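Local coordinates for pyruvate kinase (Toxoplasma gondii, PDB 3GG8), which probably catalyses the last step of glycolysis, transferring phosphate from phosphoenolpyruvate to ADP to give pyruvate and ATP, at residues C[427-440]-C[450-462]. Residues are numbered along the deposited sequence; the frame is centred on the assembly and turned at random.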
loop_
_atom_site.group_PDB
_atom_site.type_symbol
_atom_site.label_atom_id
_atom_site.label_comp_id
_atom_site.label_asym_id
_atom_site.label_seq_id
_atom_site.Cartn_x
_atom_site.Cartn_y
_atom_site.Cartn_z
ATOM N N ALA C 427 -18.879 7.505 -12.076
ATOM C CA ALA C 427 -18.995 6.205 -12.721
ATOM C C ALA C 427 -17.611 5.600 -12.988
ATOM O O ALA C 427 -17.393 4.407 -12.765
ATOM C CB ALA C 427 -19.791 6.321 -14.007
ATOM N N LYS C 428 -16.697 6.445 -13.467
ATOM C CA LYS C 428 -15.283 6.099 -13.698
ATOM C C LYS C 428 -14.666 5.306 -12.536
ATOM O O LYS C 428 -13.815 4.439 -12.740
ATOM C CB LYS C 428 -14.510 7.400 -13.929
ATOM C CG LYS C 428 -13.070 7.264 -14.345
ATOM C CD LYS C 428 -12.440 8.640 -14.473
ATOM C CE LYS C 428 -10.928 8.561 -14.340
ATOM N NZ LYS C 428 -10.243 9.711 -14.994
ATOM N N TYR C 429 -15.106 5.602 -11.315
ATOM C CA TYR C 429 -14.563 4.943 -10.117
ATOM C C TYR C 429 -15.294 3.665 -9.734
ATOM O O TYR C 429 -14.971 3.060 -8.728
ATOM C CB TYR C 429 -14.401 5.934 -8.954
ATOM C CG TYR C 429 -13.263 6.864 -9.257
ATOM C CD1 TYR C 429 -11.944 6.453 -9.049
ATOM C CD2 TYR C 429 -13.484 8.112 -9.834
ATOM C CE1 TYR C 429 -10.881 7.269 -9.367
ATOM C CE2 TYR C 429 -12.416 8.942 -10.163
ATOM C CZ TYR C 429 -11.117 8.507 -9.929
ATOM O OH TYR C 429 -10.034 9.296 -10.246
ATOM N N ARG C 430 -16.265 3.258 -10.567
ATOM C CA ARG C 430 -17.024 2.015 -10.383
ATOM C C ARG C 430 -17.459 1.830 -8.916
ATOM O O ARG C 430 -16.981 0.920 -8.231
ATOM C CB ARG C 430 -16.228 0.788 -10.889
ATOM C CG ARG C 430 -15.916 0.742 -12.405
ATOM C CD ARG C 430 -17.168 0.466 -13.254
ATOM N NE ARG C 430 -16.902 0.346 -14.693
ATOM C CZ ARG C 430 -17.102 1.318 -15.584
ATOM N NH1 ARG C 430 -16.850 1.111 -16.878
ATOM N NH2 ARG C 430 -17.575 2.494 -15.194
ATOM N N PRO C 431 -18.346 2.715 -8.415
ATOM C CA PRO C 431 -18.797 2.519 -7.038
ATOM C C PRO C 431 -19.768 1.345 -6.972
ATOM O O PRO C 431 -20.512 1.087 -7.932
ATOM C CB PRO C 431 -19.528 3.823 -6.722
ATOM C CG PRO C 431 -20.020 4.294 -8.057
ATOM C CD PRO C 431 -18.977 3.890 -9.041
ATOM N N MET C 432 -19.726 0.627 -5.858
ATOM C CA MET C 432 -20.661 -0.442 -5.573
ATOM C C MET C 432 -22.087 0.090 -5.472
ATOM O O MET C 432 -23.034 -0.620 -5.776
ATOM C CB MET C 432 -20.254 -1.140 -4.274
ATOM C CG MET C 432 -21.250 -2.175 -3.763
ATOM S SD MET C 432 -20.412 -3.591 -3.049
ATOM C CE MET C 432 -19.765 -2.880 -1.531
ATOM N N GLN C 433 -22.235 1.339 -5.044
ATOM C CA GLN C 433 -23.551 1.970 -4.939
ATOM C C GLN C 433 -24.047 2.395 -6.311
ATOM O O GLN C 433 -23.246 2.854 -7.150
ATOM C CB GLN C 433 -23.512 3.210 -4.030
ATOM C CG GLN C 433 -23.115 2.970 -2.568
ATOM C CD GLN C 433 -21.628 2.709 -2.390
ATOM O OE1 GLN C 433 -20.799 3.208 -3.158
ATOM N NE2 GLN C 433 -21.281 1.909 -1.378
ATOM N N PRO C 434 -25.374 2.268 -6.546
ATOM C CA PRO C 434 -26.007 2.823 -7.737
ATOM C C PRO C 434 -25.791 4.327 -7.835
ATOM O O PRO C 434 -25.739 5.005 -6.812
ATOM C CB PRO C 434 -27.486 2.550 -7.490
ATOM C CG PRO C 434 -27.508 1.366 -6.601
ATOM C CD PRO C 434 -26.356 1.580 -5.689
ATOM N N ILE C 435 -25.651 4.839 -9.057
ATOM C CA ILE C 435 -25.553 6.278 -9.290
ATOM C C ILE C 435 -26.854 6.747 -9.936
ATOM O O ILE C 435 -27.285 6.184 -10.935
ATOM C CB ILE C 435 -24.334 6.638 -10.197
ATOM C CG1 ILE C 435 -23.031 6.041 -9.628
ATOM C CG2 ILE C 435 -24.217 8.153 -10.393
ATOM C CD1 ILE C 435 -21.915 5.908 -10.667
ATOM N N LEU C 436 -27.504 7.743 -9.333
ATOM C CA LEU C 436 -28.646 8.379 -9.958
ATOM C C LEU C 436 -28.229 9.771 -10.419
ATOM O O LEU C 436 -27.999 10.671 -9.612
ATOM C CB LEU C 436 -29.848 8.409 -9.009
ATOM C CG LEU C 436 -31.154 9.104 -9.436
ATOM C CD1 LEU C 436 -31.779 8.548 -10.729
ATOM C CD2 LEU C 436 -32.162 9.030 -8.269
ATOM N N ALA C 437 -28.073 9.907 -11.727
ATOM C CA ALA C 437 -27.737 11.171 -12.350
ATOM C C ALA C 437 -28.994 12.021 -12.536
ATOM O O ALA C 437 -29.967 11.580 -13.166
ATOM C CB ALA C 437 -27.058 10.925 -13.673
ATOM N N LEU C 438 -28.970 13.236 -11.984
ATOM C CA LEU C 438 -30.102 14.183 -12.077
ATOM C C LEU C 438 -29.711 15.358 -12.948
ATOM O O LEU C 438 -28.652 15.964 -12.742
ATOM C CB LEU C 438 -30.521 14.674 -10.694
ATOM C CG LEU C 438 -30.848 13.605 -9.636
ATOM C CD1 LEU C 438 -30.855 14.220 -8.245
ATOM C CD2 LEU C 438 -32.180 12.914 -9.928
ATOM N N SER C 439 -30.554 15.676 -13.928
ATOM C CA SER C 439 -30.195 16.660 -14.935
ATOM C C SER C 439 -31.435 17.334 -15.523
ATOM O O SER C 439 -32.484 16.716 -15.671
ATOM C CB SER C 439 -29.370 15.991 -16.041
ATOM O OG SER C 439 -28.742 16.942 -16.878
ATOM N N ALA C 440 -31.318 18.606 -15.862
ATOM C CA ALA C 440 -32.433 19.277 -16.516
ATOM C C ALA C 440 -32.290 19.148 -18.026
ATOM O O ALA C 440 -33.228 19.413 -18.769
ATOM C CB ALA C 440 -32.518 20.739 -16.082
ATOM N N VAL C 450 -25.240 5.403 -21.711
ATOM C CA VAL C 450 -24.086 4.681 -22.220
ATOM C C VAL C 450 -23.006 4.477 -21.115
ATOM O O VAL C 450 -21.948 3.890 -21.358
ATOM C CB VAL C 450 -23.632 5.443 -23.519
ATOM C CG1 VAL C 450 -22.250 5.932 -23.468
ATOM C CG2 VAL C 450 -23.988 4.670 -24.800
ATOM N N ILE C 451 -23.321 4.929 -19.894
ATOM C CA ILE C 451 -22.401 4.921 -18.747
ATOM C C ILE C 451 -22.766 3.784 -17.754
ATOM O O ILE C 451 -23.854 3.791 -17.182
ATOM C CB ILE C 451 -22.416 6.300 -17.970
ATOM C CG1 ILE C 451 -22.246 7.514 -18.903
ATOM C CG2 ILE C 451 -21.334 6.349 -16.881
ATOM C CD1 ILE C 451 -20.994 7.473 -19.799
ATOM N N ARG C 452 -21.851 2.821 -17.551
ATOM C CA ARG C 452 -22.062 1.759 -16.565
ATOM C C ARG C 452 -22.295 2.318 -15.153
ATOM O O ARG C 452 -21.547 3.166 -14.682
ATOM C CB ARG C 452 -20.896 0.759 -16.539
ATOM C CG ARG C 452 -21.239 -0.512 -15.778
ATOM C CD ARG C 452 -20.072 -1.206 -15.092
ATOM N NE ARG C 452 -19.296 -1.997 -16.018
ATOM C CZ ARG C 452 -18.511 -3.024 -15.697
ATOM N NH1 ARG C 452 -18.379 -3.451 -14.449
ATOM N NH2 ARG C 452 -17.862 -3.634 -16.657
ATOM N N GLY C 453 -23.344 1.845 -14.495
ATOM C CA GLY C 453 -23.557 2.124 -13.091
ATOM C C GLY C 453 -24.468 3.304 -12.863
ATOM O O GLY C 453 -24.827 3.603 -11.720
ATOM N N VAL C 454 -24.814 3.984 -13.953
ATOM C CA VAL C 454 -25.676 5.155 -13.917
ATOM C C VAL C 454 -27.099 4.810 -14.344
ATOM O O VAL C 454 -27.294 4.144 -15.347
ATOM C CB VAL C 454 -25.102 6.303 -14.822
ATOM C CG1 VAL C 454 -26.075 7.490 -14.926
ATOM C CG2 VAL C 454 -23.776 6.784 -14.276
ATOM N N THR C 455 -28.088 5.218 -13.541
ATOM C CA THR C 455 -29.437 5.410 -14.064
ATOM C C THR C 455 -29.785 6.897 -13.965
ATOM O O THR C 455 -29.082 7.683 -13.341
ATOM C CB THR C 455 -30.528 4.530 -13.416
ATOM O OG1 THR C 455 -30.854 5.030 -12.118
ATOM C CG2 THR C 455 -30.102 3.059 -13.342
ATOM N N THR C 456 -30.878 7.281 -14.583
ATOM C CA THR C 456 -31.046 8.658 -14.944
ATOM C C THR C 456 -32.429 9.109 -14.495
ATOM O O THR C 456 -33.351 8.313 -14.483
ATOM C CB THR C 456 -30.765 8.759 -16.463
ATOM O OG1 THR C 456 -29.627 9.607 -16.715
ATOM C CG2 THR C 456 -31.964 9.130 -17.265
ATOM N N MET C 457 -32.539 10.358 -14.034
ATOM C CA MET C 457 -33.836 10.994 -13.785
ATOM C C MET C 457 -33.778 12.448 -14.280
ATOM O O MET C 457 -33.028 13.264 -13.726
ATOM C CB MET C 457 -34.205 10.928 -12.293
ATOM C CG MET C 457 -35.580 11.464 -11.916
ATOM S SD MET C 457 -35.893 11.415 -10.125
ATOM C CE MET C 457 -37.417 12.344 -10.041
ATOM N N GLN C 458 -34.568 12.771 -15.312
ATOM C CA GLN C 458 -34.684 14.163 -15.761
ATOM C C GLN C 458 -35.422 15.009 -14.736
ATOM O O GLN C 458 -36.370 14.559 -14.096
ATOM C CB GLN C 458 -35.325 14.303 -17.149
ATOM C CG GLN C 458 -35.130 15.719 -17.745
ATOM C CD GLN C 458 -35.690 15.910 -19.148
ATOM O OE1 GLN C 458 -35.595 15.026 -19.994
ATOM N NE2 GLN C 458 -36.240 17.095 -19.407
ATOM N N VAL C 459 -34.983 16.249 -14.599
ATOM C CA VAL C 459 -35.448 17.129 -13.547
ATOM C C VAL C 459 -35.780 18.485 -14.210
ATOM O O VAL C 459 -35.207 18.808 -15.253
ATOM C CB VAL C 459 -34.344 17.147 -12.439
ATOM C CG1 VAL C 459 -33.543 18.449 -12.416
ATOM C CG2 VAL C 459 -34.913 16.781 -11.099
ATOM N N PRO C 460 -36.762 19.250 -13.678
ATOM C CA PRO C 460 -37.052 20.535 -14.351
ATOM C C PRO C 460 -35.907 21.562 -14.315
ATOM O O PRO C 460 -34.981 21.443 -13.506
ATOM C CB PRO C 460 -38.285 21.073 -13.599
ATOM C CG PRO C 460 -38.820 19.920 -12.825
ATOM C CD PRO C 460 -37.660 19.019 -12.533
ATOM N N SER C 461 -35.982 22.563 -15.194
ATOM C CA SER C 461 -34.967 23.612 -15.278
ATOM C C SER C 461 -35.006 24.564 -14.081
ATOM O O SER C 461 -36.023 24.664 -13.386
ATOM C CB SER C 461 -35.127 24.410 -16.585
ATOM O OG SER C 461 -34.538 23.733 -17.692
ATOM N N PHE C 462 -33.886 25.255 -13.858
ATOM C CA PHE C 462 -33.764 26.365 -12.883
ATOM C C PHE C 462 -34.089 25.959 -11.444
ATOM O O PHE C 462 -34.624 26.755 -10.652
ATOM C CB PHE C 462 -34.603 27.590 -13.311
ATOM C CG PHE C 462 -34.573 27.861 -14.787
ATOM C CD1 PHE C 462 -33.366 28.087 -15.446
ATOM C CD2 PHE C 462 -35.756 27.893 -15.521
ATOM C CE1 PHE C 462 -33.335 28.337 -16.815
ATOM C CE2 PHE C 462 -35.745 28.148 -16.895
ATOM C CZ PHE C 462 -34.527 28.369 -17.545
HETATM O O HOH W 1 -19.944 2.979 -12.602
HETATM O O HOH W 2 -35.862 19.779 -18.101
#
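The guanidinium groups of Arg430 and Arg452 stack, their planes 20° apart and their centres 4.6 Å from each other. Each offers one face near the rim: Arg452 CD lies over the Arg430 group, 3.6 Å from Arg430 NE, which in turn sits over the Arg452 group. Backbone carbonyls hold the like-charged pair: Gly340 O takes Arg430 NH1, and Val337 O and Thr341 O take Arg452 NH2. The two side chains cross at about a right angle, and the bend of Arg452 at chi3 (-80°) lets its guanidinium lie flat against that of Arg430. Nearby, a water donates to both Ala427 O and Arg452 O.

Beyond this end, 435-439 and 454-458 pair in parallel. Ile435 N donates to Gly453 O (3.0 Å), and the ladder continues with Thr455 N to Ile435 O, Ala437 N to Thr455 O and Met457 N to Ala437 O, weakens at Ser439 N to Met457 O (3.5 Å) and closes with Val459 N to Ser439 O (2.8 Å). On one face Val454 CG1 meets Ala437 CB at 3.8 Å, beside helix 421-427. On the other, Met457 CB touches both Leu436 CD1 and Leu438 CD2, each 3.7 Å away, with helix 465-478 packing on Leu438 and Met457. With helix 442-447 linking the two parallel strands, this is a beta-alpha-beta unit at the edge of the sheet in pyruvate kinase's C-terminal alpha/beta domain.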